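Local coordinates for putative DNA binding protein (Bacteroides thetaiotaomicron VPI-5482, PDB 3HTN), which is of unknown function but binds metal ions through a plants and prokaryotes conserved (PCC) domain and may bind DNA, at residues V20-H25 against K30-F35; N84-N89 against N143-E148. All coordinates share one frame; numbering follows the deposited sequence. Where two conformers were deposited one is given.

Contact 1. Residues V20-H25 against K30-F35; sequences VSINNH and KALNAF
Val20 lays its CG2 methyl over one face of the Phe35 ring, a CH-pi contact with the carbon 3.8 Å from the ring centroid and only 12° off the normal. This is helix-on-sheet packing in the PCC domain: helix 28-39 lies against the large antiparallel sheet, and strand 17-22 runs beneath it. The local axes pass 9.9 Å apart at 141°. Val20 presents CG2 because CG1 takes the place opposite the backbone N (chi1 -178°).

One turn earlier in the helix, Ala31 and Leu32 meet Ile22, which sets two of its methyls against them. CG2 rests on Ala31 CB at 4.0 Å, while CD1, at the end of an extended branch, meets Leu32 CG, also at 4.0 Å. The Ile22 and Leu32 side chains cross at about a right angle, and Leu32 goes on to touch Leu94 and Leu96 of strand 91-101.

The Phe35 ring also makes edge-to-face contacts with Tyr9, Tyr11 and Tyr18. Cutting Phe35 back to an alanine is likely to open a gap over Val20 CG2 and leave the three tyrosines without the ring they pack against. All five side chains that meet here are apolar and buried, and within the ring the atom nearest Val20 CG2 is Phe35 CZ, at 3.7 Å.

Contact 2. Residues N84-N89 against N143-E148; sequences NISSMN and NIYDFE. With SO4 (sulfate ion), chain G.
Tyr145 and Asn84 point at each other from opposite directions, the phenol end of one meeting the amide of the other with the two planes turned 37° apart. Tyr145 OH comes within 3.2 Å of Asn84 CG, yet it lies badly placed for a hydrogen bond from Asn84 ND2. That amide nitrogen is instead hydrogen-bonded to Glu122 of the third subunit, so the hydroxyl and the amide simply abut. Asn84 CG sits between the backbone N and the carbonyl carbon (chi1 59°), which brings the amide to the hydroxyl end of the ring.

A water lies 2.8 Å from Tyr145 OH, hydrogen-bonded to it, and donates to Ile85 O, 2.8 Å away. Further along the same ring, Ser86 CB meets the edge, near the ring plane, 4.2 Å from Tyr145 CE1. Ser86 OG bonds to Arg134, whose guanidinium also makes a cation-pi contact with the Tyr145 ring.

Strand 142-146 pairs with strand 133-137 in a small beta hairpin, and it crosses the end of strand 76-88 of the main sheet almost perpendicularly (92°) rather than joining it.

At the other end of the crossing, the extended side chain of Met88, a selenomethionine, runs at about a right angle to that of Asn143. Its CE methyl lies 3.2 Å from Asn143 OD1, and SE approaches Asn143 CG to 3.5 Å. Asn143 ND2 is hydrogen-bonded to Tyr93 OH. A sulfate, probably from the crystallisation liquor, sits beside this strand end, where Ser87 OG donates to its O4 at 2.7 Å and Asn89 N makes a weak bond to O1.

Contacts 1 and 2 use the same antiparallel sheet in different ways: strands 17-22 and 76-88, which carry their first segments, are separated within it by strands 120-127 and 44-52. Their centres are 21 Å apart and their nearest atoms about 7 Å, so they do not touch. Strand 91-101, which carries the nickel ligands His95 and His97, is packed upon by both. Contact 2 is the nearer to the nickel: the Asn84 side chain is about 3 Å from that of His95 and about 8 Å from the nickel, against about 11 Å and 14 Å for Leu32 of contact 1. Each borders a different neighbour, the second subunit at contact 1 and the third at contact 2.

Contact 1. Residues V20-H25 against K30-F35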
ATOM      1  N   VAL A  20     -11.892  10.308  -2.095  1.00 17.05           N
ATOM      2  CA  VAL A  20     -11.540  11.717  -2.188  1.00 16.23           C
ATOM      3  C   VAL A  20     -10.732  11.964  -3.443  1.00 16.33           C
ATOM      4  O   VAL A  20      -9.721  11.303  -3.667  1.00 20.65           O
ATOM      5  CB  VAL A  20     -10.765  12.168  -0.960  1.00 17.58           C
ATOM      6  CG1 VAL A  20     -10.426  13.653  -1.033  1.00 21.21           C
ATOM      7  CG2 VAL A  20     -11.573  11.832   0.289  1.00 18.96           C
ATOM      8  N   SER A  21     -11.222  12.892  -4.266  1.00 16.01           N
ATOM      9  CA  SER A  21     -10.557  13.337  -5.469  1.00 16.63           C
ATOM     10  C   SER A  21     -10.039  14.739  -5.231  1.00 17.46           C
ATOM     11  O   SER A  21     -10.807  15.687  -5.165  1.00 17.12           O
ATOM     12  CB  SER A  21     -11.509  13.268  -6.650  1.00 17.11           C
ATOM     13  OG  SER A  21     -10.840  13.649  -7.821  1.00 18.02           O
ATOM     14  N   ILE A  22      -8.731  14.863  -5.075  1.00 16.82           N
ATOM     15  CA  ILE A  22      -8.141  16.152  -4.756  1.00 18.13           C
ATOM     16  C   ILE A  22      -8.072  16.979  -6.039  1.00 17.09           C
ATOM     17  O   ILE A  22      -7.893  16.432  -7.141  1.00 17.09           O
ATOM     18  CB  ILE A  22      -6.752  15.950  -4.083  1.00 18.29           C
ATOM     19  CG1 ILE A  22      -6.923  15.172  -2.758  1.00 20.28           C
ATOM     20  CG2 ILE A  22      -6.083  17.292  -3.859  1.00 16.47           C
ATOM     21  CD1 ILE A  22      -5.708  15.020  -1.932  1.00 23.06           C
ATOM     22  N   ASN A  23      -8.286  18.298  -5.912  1.00 16.70           N
ATOM     23  CA  ASN A  23      -8.232  19.200  -7.051  1.00 18.64           C
ATOM     24  C   ASN A  23      -6.826  19.252  -7.608  1.00 16.54           C
ATOM     25  O   ASN A  23      -5.847  19.142  -6.869  1.00 16.23           O
ATOM     26  CB  ASN A  23      -8.655  20.635  -6.666  1.00 18.53           C
ATOM     27  CG  ASN A  23     -10.119  20.754  -6.308  1.00 23.38           C
ATOM     28  OD1 ASN A  23     -10.876  19.805  -6.414  1.00 22.75           O
ATOM     29  ND2 ASN A  23     -10.510  21.938  -5.831  1.00 23.92           N
ATOM     30  N   ASN A  24      -6.704  19.469  -8.903  1.00 15.84           N
ATOM     31  CA  ASN A  24      -5.401  19.576  -9.502  1.00 16.08           C
ATOM     32  C   ASN A  24      -4.684  20.812  -8.952  1.00 16.65           C
ATOM     33  O   ASN A  24      -5.316  21.779  -8.480  1.00 18.07           O
ATOM     34  CB  ASN A  24      -5.531  19.686 -11.012  1.00 17.22           C
ATOM     35  CG  ASN A  24      -4.268  19.293 -11.745  1.00 18.18           C
ATOM     36  OD1 ASN A  24      -3.309  18.809 -11.141  1.00 18.97           O
ATOM     37  ND2 ASN A  24      -4.253  19.511 -13.065  1.00 17.44           N
ATOM     38  N   HIS A  25      -3.358  20.777  -8.991  1.00 17.09           N
ATOM     39  CA  HIS A  25      -2.514  21.893  -8.558  1.00 17.18           C
ATOM     40  C   HIS A  25      -2.680  22.258  -7.090  1.00 18.35           C
ATOM     41  O   HIS A  25      -2.414  23.394  -6.689  1.00 22.68           O
ATOM     42  CB  HIS A  25      -2.767  23.140  -9.424  1.00 19.36           C
ATOM     43  CG  HIS A  25      -2.751  22.859 -10.883  1.00 20.99           C
ATOM     44  ND1 HIS A  25      -1.670  22.287 -11.510  1.00 24.01           N
ATOM     45  CD2 HIS A  25      -3.677  23.076 -11.841  1.00 27.66           C
ATOM     46  CE1 HIS A  25      -1.924  22.173 -12.799  1.00 27.45           C
ATOM     47  NE2 HIS A  25      -3.144  22.627 -13.022  1.00 25.80           N
ATOM     48  N   LYS A  30      -2.184  19.183   2.838  1.00 15.10           N
ATOM     49  CA  LYS A  30      -3.086  20.232   3.289  1.00 17.66           C
ATOM     50  C   LYS A  30      -4.542  19.843   2.990  1.00 15.01           C
ATOM     51  O   LYS A  30      -5.418  19.993   3.834  1.00 17.56           O
ATOM     52  CB  LYS A  30      -2.751  21.543   2.576  1.00 18.42           C
ATOM     53  CG  LYS A  30      -3.551  22.787   3.019  1.00 22.46           C
ATOM     54  CD  LYS A  30      -3.231  23.981   2.140  1.00 25.47           C
ATOM     55  CE  LYS A  30      -4.187  25.150   2.411  1.00 30.53           C
ATOM     56  NZ  LYS A  30      -3.935  26.312   1.488  1.00 35.55           N
ATOM     57  N   ALA A  31      -4.788  19.362   1.779  1.00 15.34           N
ATOM     58  CA  ALA A  31      -6.131  18.977   1.380  1.00 14.05           C
ATOM     59  C   ALA A  31      -6.664  17.818   2.210  1.00 16.55           C
ATOM     60  O   ALA A  31      -7.809  17.832   2.659  1.00 15.77           O
ATOM     61  CB  ALA A  31      -6.188  18.646  -0.115  1.00 16.88           C
ATOM     62  N   LEU A  32      -5.845  16.801   2.407  1.00 15.88           N
ATOM     63  CA  LEU A  32      -6.291  15.656   3.221  1.00 15.76           C
ATOM     64  C   LEU A  32      -6.559  16.058   4.652  1.00 16.09           C
ATOM     65  O   LEU A  32      -7.529  15.575   5.260  1.00 16.92           O
ATOM     66  CB  LEU A  32      -5.298  14.502   3.148  1.00 15.37           C
ATOM     67  CG  LEU A  32      -5.213  13.802   1.794  1.00 17.05           C
ATOM     68  CD1 LEU A  32      -3.957  12.938   1.700  1.00 18.57           C
ATOM     69  CD2 LEU A  32      -6.452  12.931   1.478  1.00 17.65           C
ATOM     70  N   ASN A  33      -5.715  16.921   5.211  0.50 16.84           N
ATOM     71  CA  ASN A  33      -5.948  17.439   6.561  0.50 16.88           C
ATOM     72  C   ASN A  33      -7.299  18.125   6.622  0.50 15.54           C
ATOM     73  O   ASN A  33      -8.129  17.812   7.482  0.50 13.86           O
ATOM     74  CB  ASN A  33      -4.843  18.423   6.993  0.50 18.02           C
ATOM     75  CG  ASN A  33      -3.625  17.727   7.566  0.50 18.57           C
ATOM     76  OD1 ASN A  33      -3.645  17.251   8.699  0.50 22.97           O
ATOM     77  ND2 ASN A  33      -2.554  17.690   6.799  0.50 21.60           N
ATOM     78  N   ALA A  34      -7.534  19.010   5.660  1.00 15.36           N
ATOM     79  CA  ALA A  34      -8.775  19.786   5.592  1.00 15.35           C
ATOM     80  C   ALA A  34     -10.008  18.880   5.458  1.00 17.53           C
ATOM     81  O   ALA A  34     -11.047  19.133   6.091  1.00 17.04           O
ATOM     82  CB  ALA A  34      -8.706  20.765   4.432  1.00 17.41           C
ATOM     83  N   PHE A  35      -9.879  17.819   4.660  1.00 15.37           N
ATOM     84  CA  PHE A  35     -10.945  16.858   4.512  1.00 14.74           C
ATOM     85  C   PHE A  35     -11.306  16.182   5.831  1.00 14.01           C
ATOM     86  O   PHE A  35     -12.459  16.110   6.201  1.00 16.39           O
ATOM     87  CB  PHE A  35     -10.558  15.784   3.501  1.00 16.84           C
ATOM     88  CG  PHE A  35     -11.631  14.795   3.318  1.00 16.97           C
ATOM     89  CD1 PHE A  35     -12.715  15.120   2.558  1.00 18.35           C
ATOM     90  CD2 PHE A  35     -11.606  13.574   3.979  1.00 15.92           C
ATOM     91  CE1 PHE A  35     -13.765  14.246   2.425  1.00 19.39           C
ATOM     92  CE2 PHE A  35     -12.652  12.716   3.869  1.00 17.40           C
ATOM     93  CZ  PHE A  35     -13.724  13.041   3.073  1.00 16.50           C
TER

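Contact 2. Residues N84-N89 against N143-E148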
ATOM      1  N   ASN A  84      -2.033   7.071   8.119  1.00 16.03           N
ATOM      2  CA  ASN A  84      -3.056   6.971   9.130  1.00 15.30           C
ATOM      3  C   ASN A  84      -3.473   8.319   9.692  1.00 17.32           C
ATOM      4  O   ASN A  84      -2.786   9.318   9.504  1.00 16.26           O
ATOM      5  CB  ASN A  84      -2.629   5.946  10.191  1.00 16.40           C
ATOM      6  CG  ASN A  84      -1.332   6.293  10.852  1.00 18.12           C
ATOM      7  OD1 ASN A  84      -1.197   7.388  11.345  1.00 16.65           O
ATOM      8  ND2 ASN A  84      -0.366   5.354  10.871  1.00 16.02           N
ATOM      9  N   ILE A  85      -4.622   8.317  10.367  1.00 15.59           N
ATOM     10  CA  ILE A  85      -5.233   9.494  10.910  1.00 15.62           C
ATOM     11  C   ILE A  85      -5.383   9.234  12.384  1.00 15.57           C
ATOM     12  O   ILE A  85      -5.744   8.124  12.810  1.00 16.86           O
ATOM     13  CB  ILE A  85      -6.668   9.719  10.341  1.00 14.66           C
ATOM     14  CG1 ILE A  85      -6.653   9.776   8.801  1.00 17.82           C
ATOM     15  CG2 ILE A  85      -7.307  10.966  10.946  1.00 16.78           C
ATOM     16  CD1 ILE A  85      -8.007   9.490   8.163  1.00 15.89           C
ATOM     17  N   SER A  86      -5.116  10.275  13.166  1.00 14.18           N
ATOM     18  CA  SER A  86      -5.277  10.241  14.612  1.00 17.01           C
ATOM     19  C   SER A  86      -5.504  11.685  15.033  1.00 16.54           C
ATOM     20  O   SER A  86      -5.739  12.543  14.173  1.00 17.39           O
ATOM     21  CB  SER A  86      -4.036   9.589  15.265  1.00 18.09           C
ATOM     22  OG  SER A  86      -2.825  10.206  14.871  1.00 16.53           O
ATOM     23  N   SER A  87      -5.451  11.975  16.332  1.00 19.57           N
ATOM     24  CA  SER A  87      -5.516  13.360  16.789  1.00 18.45           C
ATOM     25  C   SER A  87      -4.329  13.682  17.687  1.00 20.49           C
ATOM     26  O   SER A  87      -3.757  12.803  18.338  1.00 19.51           O
ATOM     27  CB  SER A  87      -6.814  13.664  17.548  1.00 19.35           C
ATOM     28  OG  SER A  87      -6.938  12.810  18.667  1.00 18.32           O
HETATM   29  N   MSE A  88      -3.949  14.955  17.666  1.00 18.65           N
HETATM   30  CA  MSE A  88      -2.932  15.479  18.556  1.00 22.95           C
HETATM   31  C   MSE A  88      -3.189  16.963  18.797  1.00 26.21           C
HETATM   32  O   MSE A  88      -3.501  17.698  17.859  1.00 26.29           O
HETATM   33  CB  MSE A  88      -1.563  15.251  17.931  1.00 25.54           C
HETATM   34  CG  MSE A  88      -0.413  15.572  18.799  1.00 27.19           C
HETATM   35 SE   MSE A  88       1.223  14.742  18.143  0.75 22.09          SE
HETATM   36  CE  MSE A  88       1.863  14.640  19.900  1.00 23.42           C
ATOM     37  N   ASN A  89      -3.055  17.396  20.051  1.00 30.91           N
ATOM     38  CA  ASN A  89      -3.197  18.818  20.423  1.00 33.86           C
ATOM     39  C   ASN A  89      -4.422  19.482  19.793  1.00 34.60           C
ATOM     40  O   ASN A  89      -4.303  20.521  19.125  1.00 36.48           O
ATOM     41  CB  ASN A  89      -1.923  19.584  20.033  1.00 35.64           C
ATOM     42  N   ASN A 143       6.262  11.473  17.566  1.00 17.31           N
ATOM     43  CA  ASN A 143       4.899  11.413  18.052  1.00 16.55           C
ATOM     44  C   ASN A 143       4.390   9.983  17.902  1.00 17.93           C
ATOM     45  O   ASN A 143       4.091   9.529  16.808  1.00 17.99           O
ATOM     46  CB  ASN A 143       4.038  12.363  17.240  1.00 16.18           C
ATOM     47  CG  ASN A 143       4.486  13.786  17.377  1.00 19.90           C
ATOM     48  OD1 ASN A 143       4.718  14.251  18.481  1.00 21.73           O
ATOM     49  ND2 ASN A 143       4.572  14.486  16.268  1.00 20.86           N
ATOM     50  N   ILE A 144       4.259   9.296  19.026  1.00 15.50           N
ATOM     51  CA  ILE A 144       3.950   7.866  19.051  1.00 17.44           C
ATOM     52  C   ILE A 144       2.502   7.623  19.438  1.00 17.38           C
ATOM     53  O   ILE A 144       1.958   8.316  20.292  1.00 17.86           O
ATOM     54  CB  ILE A 144       4.924   7.144  20.059  1.00 19.39           C
ATOM     55  CG1 ILE A 144       6.392   7.316  19.633  1.00 21.48           C
ATOM     56  CG2 ILE A 144       4.627   5.651  20.233  1.00 19.75           C
ATOM     57  CD1 ILE A 144       6.730   6.805  18.258  1.00 20.52           C
ATOM     58  N   TYR A 145       1.849   6.668  18.789  1.00 16.46           N
ATOM     59  CA  TYR A 145       0.493   6.310  19.148  1.00 18.37           C
ATOM     60  C   TYR A 145       0.342   6.192  20.667  1.00 18.58           C
ATOM     61  O   TYR A 145       1.178   5.589  21.343  1.00 16.74           O
ATOM     62  CB  TYR A 145       0.105   4.982  18.511  1.00 16.85           C
ATOM     63  CG  TYR A 145      -0.464   4.988  17.126  1.00 16.74           C
ATOM     64  CD1 TYR A 145      -1.362   5.973  16.696  1.00 18.47           C
ATOM     65  CD2 TYR A 145      -0.244   3.895  16.302  1.00 17.63           C
ATOM     66  CE1 TYR A 145      -1.946   5.902  15.440  1.00 17.84           C
ATOM     67  CE2 TYR A 145      -0.836   3.806  15.072  1.00 16.40           C
ATOM     68  CZ  TYR A 145      -1.695   4.816  14.656  1.00 17.04           C
ATOM     69  OH  TYR A 145      -2.351   4.754  13.458  1.00 17.74           O
ATOM     70  N   ASP A 146      -0.741   6.759  21.184  1.00 19.09           N
ATOM     71  CA  ASP A 146      -1.079   6.669  22.600  1.00 21.01           C
ATOM     72  C   ASP A 146      -2.544   6.265  22.662  1.00 21.86           C
ATOM     73  O   ASP A 146      -3.430   7.078  22.347  1.00 23.54           O
ATOM     74  CB  ASP A 146      -0.816   7.999  23.274  1.00 18.93           C
ATOM     75  CG  ASP A 146      -0.967   7.927  24.770  1.00 22.67           C
ATOM     76  OD1 ASP A 146      -1.827   7.161  25.237  1.00 26.07           O
ATOM     77  OD2 ASP A 146      -0.220   8.623  25.482  1.00 21.79           O
ATOM     78  N   PHE A 147      -2.788   5.000  23.001  1.00 20.57           N
ATOM     79  CA  PHE A 147      -4.137   4.463  23.018  1.00 20.93           C
ATOM     80  C   PHE A 147      -4.851   4.759  24.346  1.00 20.48           C
ATOM     81  O   PHE A 147      -6.023   4.455  24.487  1.00 21.18           O
ATOM     82  CB  PHE A 147      -4.123   2.948  22.759  1.00 20.53           C
ATOM     83  CG  PHE A 147      -3.466   2.539  21.431  1.00 18.66           C
ATOM     84  CD1 PHE A 147      -3.830   3.135  20.225  1.00 20.84           C
ATOM     85  CD2 PHE A 147      -2.491   1.557  21.410  1.00 22.38           C
ATOM     86  CE1 PHE A 147      -3.226   2.749  19.022  1.00 20.85           C
ATOM     87  CE2 PHE A 147      -1.893   1.158  20.226  1.00 21.52           C
ATOM     88  CZ  PHE A 147      -2.254   1.755  19.022  1.00 19.21           C
ATOM     89  N   GLU A 148      -4.160   5.371  25.302  1.00 20.44           N
ATOM     90  CA  GLU A 148      -4.738   5.711  26.608  1.00 19.71           C
ATOM     91  C   GLU A 148      -5.283   7.119  26.730  1.00 23.26           C
ATOM     92  O   GLU A 148      -6.307   7.329  27.403  1.00 23.92           O
ATOM     93  CB  GLU A 148      -3.682   5.555  27.684  1.00 22.14           C
ATOM     94  CG  GLU A 148      -3.000   4.206  27.745  1.00 27.94           C
ATOM     95  CD  GLU A 148      -3.940   3.091  28.063  1.00 35.84           C
ATOM     96  OE1 GLU A 148      -4.806   3.274  28.955  1.00 43.61           O
ATOM     97  OE2 GLU A 148      -3.817   2.027  27.420  1.00 47.52           O
TER
HETATM   98  S   SO4 G 204      -5.745  15.274  21.301  1.00 36.57           S
HETATM   99  O1  SO4 G 204      -4.482  15.662  21.989  1.00 36.68           O
HETATM  100  O2  SO4 G 204      -6.021  16.255  20.221  1.00 40.25           O
HETATM  101  O3  SO4 G 204      -6.865  15.306  22.242  1.00 38.96           O
HETATM  102  O4  SO4 G 204      -5.696  13.874  20.877  1.00 32.33           O
HETATM  103  O   HOH W   1      -4.993   5.394  12.843  1.00 20.01           O